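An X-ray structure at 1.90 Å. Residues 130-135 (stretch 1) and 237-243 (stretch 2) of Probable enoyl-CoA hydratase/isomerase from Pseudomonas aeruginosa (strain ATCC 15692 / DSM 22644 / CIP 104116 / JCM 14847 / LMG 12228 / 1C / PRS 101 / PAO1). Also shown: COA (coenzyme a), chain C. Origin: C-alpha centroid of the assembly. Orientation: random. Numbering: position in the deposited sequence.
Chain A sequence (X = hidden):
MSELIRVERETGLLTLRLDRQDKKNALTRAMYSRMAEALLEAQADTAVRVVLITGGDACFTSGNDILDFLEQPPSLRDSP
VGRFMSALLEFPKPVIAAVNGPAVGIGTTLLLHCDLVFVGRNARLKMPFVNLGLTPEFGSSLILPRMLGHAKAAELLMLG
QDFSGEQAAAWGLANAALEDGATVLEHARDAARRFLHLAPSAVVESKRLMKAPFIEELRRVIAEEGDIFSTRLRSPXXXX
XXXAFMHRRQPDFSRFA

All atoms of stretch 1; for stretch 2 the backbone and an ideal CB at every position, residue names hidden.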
# COMPACT_ATOMS: atom_id res chain seq x y z
N VAL A 130 13.63 0.21 9.13
CA VAL A 130 14.73 0.27 10.08
C VAL A 130 15.88 -0.65 9.68
O VAL A 130 17.06 -0.31 9.86
CB VAL A 130 14.16 -0.05 11.47
CG1 VAL A 130 13.74 -1.62 11.57
CG2 VAL A 130 15.11 0.34 12.52
N ASN A 131 15.57 -1.84 9.16
CA ASN A 131 16.63 -2.71 8.69
C ASN A 131 17.46 -2.05 7.58
O ASN A 131 18.61 -2.47 7.37
CB ASN A 131 16.04 -4.01 8.17
CG ASN A 131 14.99 -4.58 9.11
OD1 ASN A 131 13.81 -4.14 9.15
ND2 ASN A 131 15.43 -5.52 9.92
N LEU A 132 16.91 -1.07 6.87
CA LEU A 132 17.57 -0.44 5.73
C LEU A 132 18.06 0.96 6.06
O LEU A 132 18.29 1.77 5.15
CB LEU A 132 16.61 -0.41 4.55
CG LEU A 132 16.17 -1.74 3.95
CD1 LEU A 132 15.09 -1.60 2.88
CD2 LEU A 132 17.40 -2.51 3.41
N GLY A 133 18.21 1.27 7.34
CA GLY A 133 18.57 2.60 7.77
C GLY A 133 17.54 3.65 7.48
O GLY A 133 17.85 4.85 7.49
N LEU A 134 16.29 3.24 7.29
CA LEU A 134 15.20 4.13 6.98
C LEU A 134 14.21 4.17 8.15
O LEU A 134 14.41 3.54 9.18
CB LEU A 134 14.56 3.71 5.66
CG LEU A 134 15.53 3.77 4.46
CD1 LEU A 134 14.95 3.07 3.23
CD2 LEU A 134 15.87 5.22 4.13
N THR A 135 13.12 4.89 7.96
CA THR A 135 12.17 5.17 9.02
C THR A 135 10.75 4.97 8.47
O THR A 135 10.57 4.77 7.26
CB THR A 135 12.37 6.60 9.56
OG1 THR A 135 12.54 7.48 8.45
CG2 THR A 135 13.57 6.68 10.47
N UNK A 237 24.14 5.70 6.27
CA UNK A 237 23.55 4.53 6.93
C UNK A 237 22.65 3.73 5.97
O UNK A 237 22.75 2.49 5.80
CB UNK A 237 22.74 4.97 8.15
N UNK A 238 21.65 4.43 5.44
CA UNK A 238 20.75 3.83 4.48
C UNK A 238 21.44 3.48 3.17
O UNK A 238 21.23 2.40 2.63
CB UNK A 238 19.58 4.77 4.21
N UNK A 239 22.25 4.38 2.60
CA UNK A 239 22.93 4.00 1.36
C UNK A 239 23.65 2.66 1.54
O UNK A 239 23.59 1.78 0.68
CB UNK A 239 23.92 5.09 0.94
N UNK A 240 24.31 2.47 2.69
CA UNK A 240 25.04 1.22 2.93
C UNK A 240 24.09 0.03 3.02
O UNK A 240 24.30 -0.99 2.35
CB UNK A 240 25.87 1.32 4.21
N UNK A 241 23.05 0.13 3.87
CA UNK A 241 22.09 -0.98 4.01
C UNK A 241 21.38 -1.28 2.69
O UNK A 241 21.06 -2.44 2.41
CB UNK A 241 21.06 -0.65 5.09
N UNK A 242 21.10 -0.26 1.89
CA UNK A 242 20.34 -0.44 0.66
C UNK A 242 21.16 -1.17 -0.40
O UNK A 242 20.66 -2.10 -1.06
CB UNK A 242 19.88 0.92 0.12
N UNK A 243 22.40 -0.72 -0.63
CA UNK A 243 23.24 -1.37 -1.62
C UNK A 243 23.73 -2.71 -1.10
O UNK A 243 24.18 -3.53 -1.90
CB UNK A 243 24.42 -0.48 -1.99
N1A COA C . 13.97 -3.47 -5.44
C2A COA C . 14.77 -3.82 -6.48
N3A COA C . 14.90 -5.12 -6.88
C4A COA C . 14.17 -6.03 -6.21
C5A COA C . 13.36 -5.71 -5.18
C6A COA C . 13.26 -4.39 -4.79
N6A COA C . 12.43 -3.85 -3.70
N7A COA C . 12.77 -6.84 -4.70
C8A COA C . 13.21 -7.89 -5.42
N9A COA C . 14.06 -7.35 -6.30
C1B COA C . 14.68 -8.25 -7.29
C2B COA C . 16.01 -9.01 -6.77
O2B COA C . 17.11 -8.03 -6.72
C3B COA C . 16.10 -9.94 -7.68
O3B COA C . 16.63 -9.37 -8.95
P3B COA C . 17.36 -10.29 -10.08
O7A COA C . 16.64 -11.61 -10.26
O8A COA C . 18.77 -10.52 -9.61
O9A COA C . 17.30 -9.54 -11.37
C4B COA C . 14.66 -10.39 -8.03
O4B COA C . 13.82 -9.13 -7.74
C5B COA C . 14.18 -11.48 -7.26
O5B COA C . 14.13 -11.01 -5.95
P1A COA C . 14.65 -11.98 -4.74
O1A COA C . 14.97 -11.19 -3.49
O2A COA C . 15.86 -12.81 -5.11
O3A COA C . 13.40 -13.02 -4.51
P2A COA C . 13.18 -13.60 -2.98
O4A COA C . 12.09 -14.67 -3.06
O5A COA C . 14.53 -14.10 -2.56
O6A COA C . 12.79 -12.39 -1.92
CBP COA C . 11.54 -10.55 -1.01
CCP COA C . 11.48 -11.80 -1.96
CDP COA C . 10.34 -9.59 -1.34
CEP COA C . 11.47 -10.99 0.47
CAP COA C . 12.95 -9.93 -1.32
OAP COA C . 13.01 -9.72 -2.70
C9P COA C . 13.17 -8.58 -0.64
O9P COA C . 13.40 -8.48 0.53
N8P COA C . 13.12 -7.41 -1.54
C7P COA C . 13.30 -6.04 -1.03
C6P COA C . 12.22 -5.69 0.03
C5P COA C . 12.52 -4.21 0.45
O5P COA C . 13.42 -3.93 1.16
N4P COA C . 11.63 -3.18 -0.06
C3P COA C . 11.90 -1.80 0.26
C2P COA C . 11.42 -1.47 1.65
S1P COA C . 11.81 0.28 1.83

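Stretch 2 has helical phi/psi values throughout, and it packs against a turn in stretch 1 closed by the backbone hydrogen bond from Gly-133 N to Val-130 O (3.2 Å). The CA atoms of Gly-133 and position 238 lie 4.1 Å apart, a separation that leaves little room between the two backbones.

At position 237 the CA-to-CB bond runs sideways, and the ideal CB is 4.8 Å from Gly-133 CA. Stretch 1 offers no charged partner here, so many side chains that can extend past the turn would suit. The deposited residue is Glu-237, whose OE1 is hydrogen-bonded elsewhere in the structure.

Position 238 is the tightest. Its ideal CB is 3.4 Å from Leu-132 O, 3.7 Å from Gly-133 O and 3.7 Å from Leu-134 CD2. Two carbonyl oxygens and a methyl group so near favour a small residue: alanine or glycine, with serine conceivable. It is Ala-238. Its CB packs on Leu-134 CD2 at 3.7 Å, while its CA makes a CA-H...O contact with Leu-132 O (3.3 Å, 137° at H). The closeness also bears on Gly-133: an ideal CB there would point toward the helix and clash with Ala-238 N at 2.8 Å, and its phi of 66° by itself favours glycine.

Position 239 points away, with nothing of stretch 1 within 5.5 Å of the ideal CB; polar or apolar residues would serve. Ile-239 occupies it, with chi1 m and chi2 t. Position 240 points sideways and is equally unconstrained by stretch 1, so a long polar chain is one of many possibilities. Glu-240 extends with chi1 and chi2 both t.

Position 241 points directly toward the turn. The ideal CB is 3.5 Å from Leu-132 C, 3.8 Å from Asn-131 O and 4.1 Å from Gly-133 N, so backbone meets it head-on and a small side chain is again expected. Ala-241 rests its methyl there, with Leu-132 CD2 4.4 Å from its CB.

Position 242 starts sideways, its ideal CB 5.3 Å from Leu-132 O. The gap leaves room for a longer chain to reach the two leucines of stretch 1, so leucine, isoleucine or methionine would be reasonable. Leu-242 (chi1 m, chi2 t) brings CD2 to 4.0 Å from Leu-132 CD1 and 4.5 Å from Leu-134 CD1. Leu-132 CD1 also lies 3.3 Å from O5P of coenzyme A.

Position 243 is out of reach, so stretch 1 sets no preference. Ser-243 (chi1 p) turns back on its own helix, donating from OG to Ile-239 O at 2.9 Å.

Stretch 2 237-243: EAIEALS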
# COMPACT_ATOMS: atom_id res chain seq x y z
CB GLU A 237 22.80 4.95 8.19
CG GLU A 237 23.49 4.66 9.45
CD GLU A 237 22.70 5.21 10.61
OE1 GLU A 237 21.61 5.86 10.36
OE2 GLU A 237 23.14 5.03 11.81
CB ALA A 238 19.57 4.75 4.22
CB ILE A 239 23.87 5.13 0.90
CG1 ILE A 239 23.02 6.28 0.32
CG2 ILE A 239 24.88 4.62 -0.10
CD1 ILE A 239 23.79 7.67 0.20
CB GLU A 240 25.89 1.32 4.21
CG GLU A 240 26.68 0.02 4.55
CD GLU A 240 27.06 -0.11 6.04
OE1 GLU A 240 26.61 0.73 6.85
OE2 GLU A 240 27.82 -1.07 6.39
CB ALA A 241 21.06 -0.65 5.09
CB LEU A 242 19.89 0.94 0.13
CG LEU A 242 18.63 1.55 0.70
CD1 LEU A 242 18.33 2.94 0.06
CD2 LEU A 242 17.48 0.57 0.52
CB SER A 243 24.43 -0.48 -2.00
OG SER A 243 25.14 -0.06 -0.87
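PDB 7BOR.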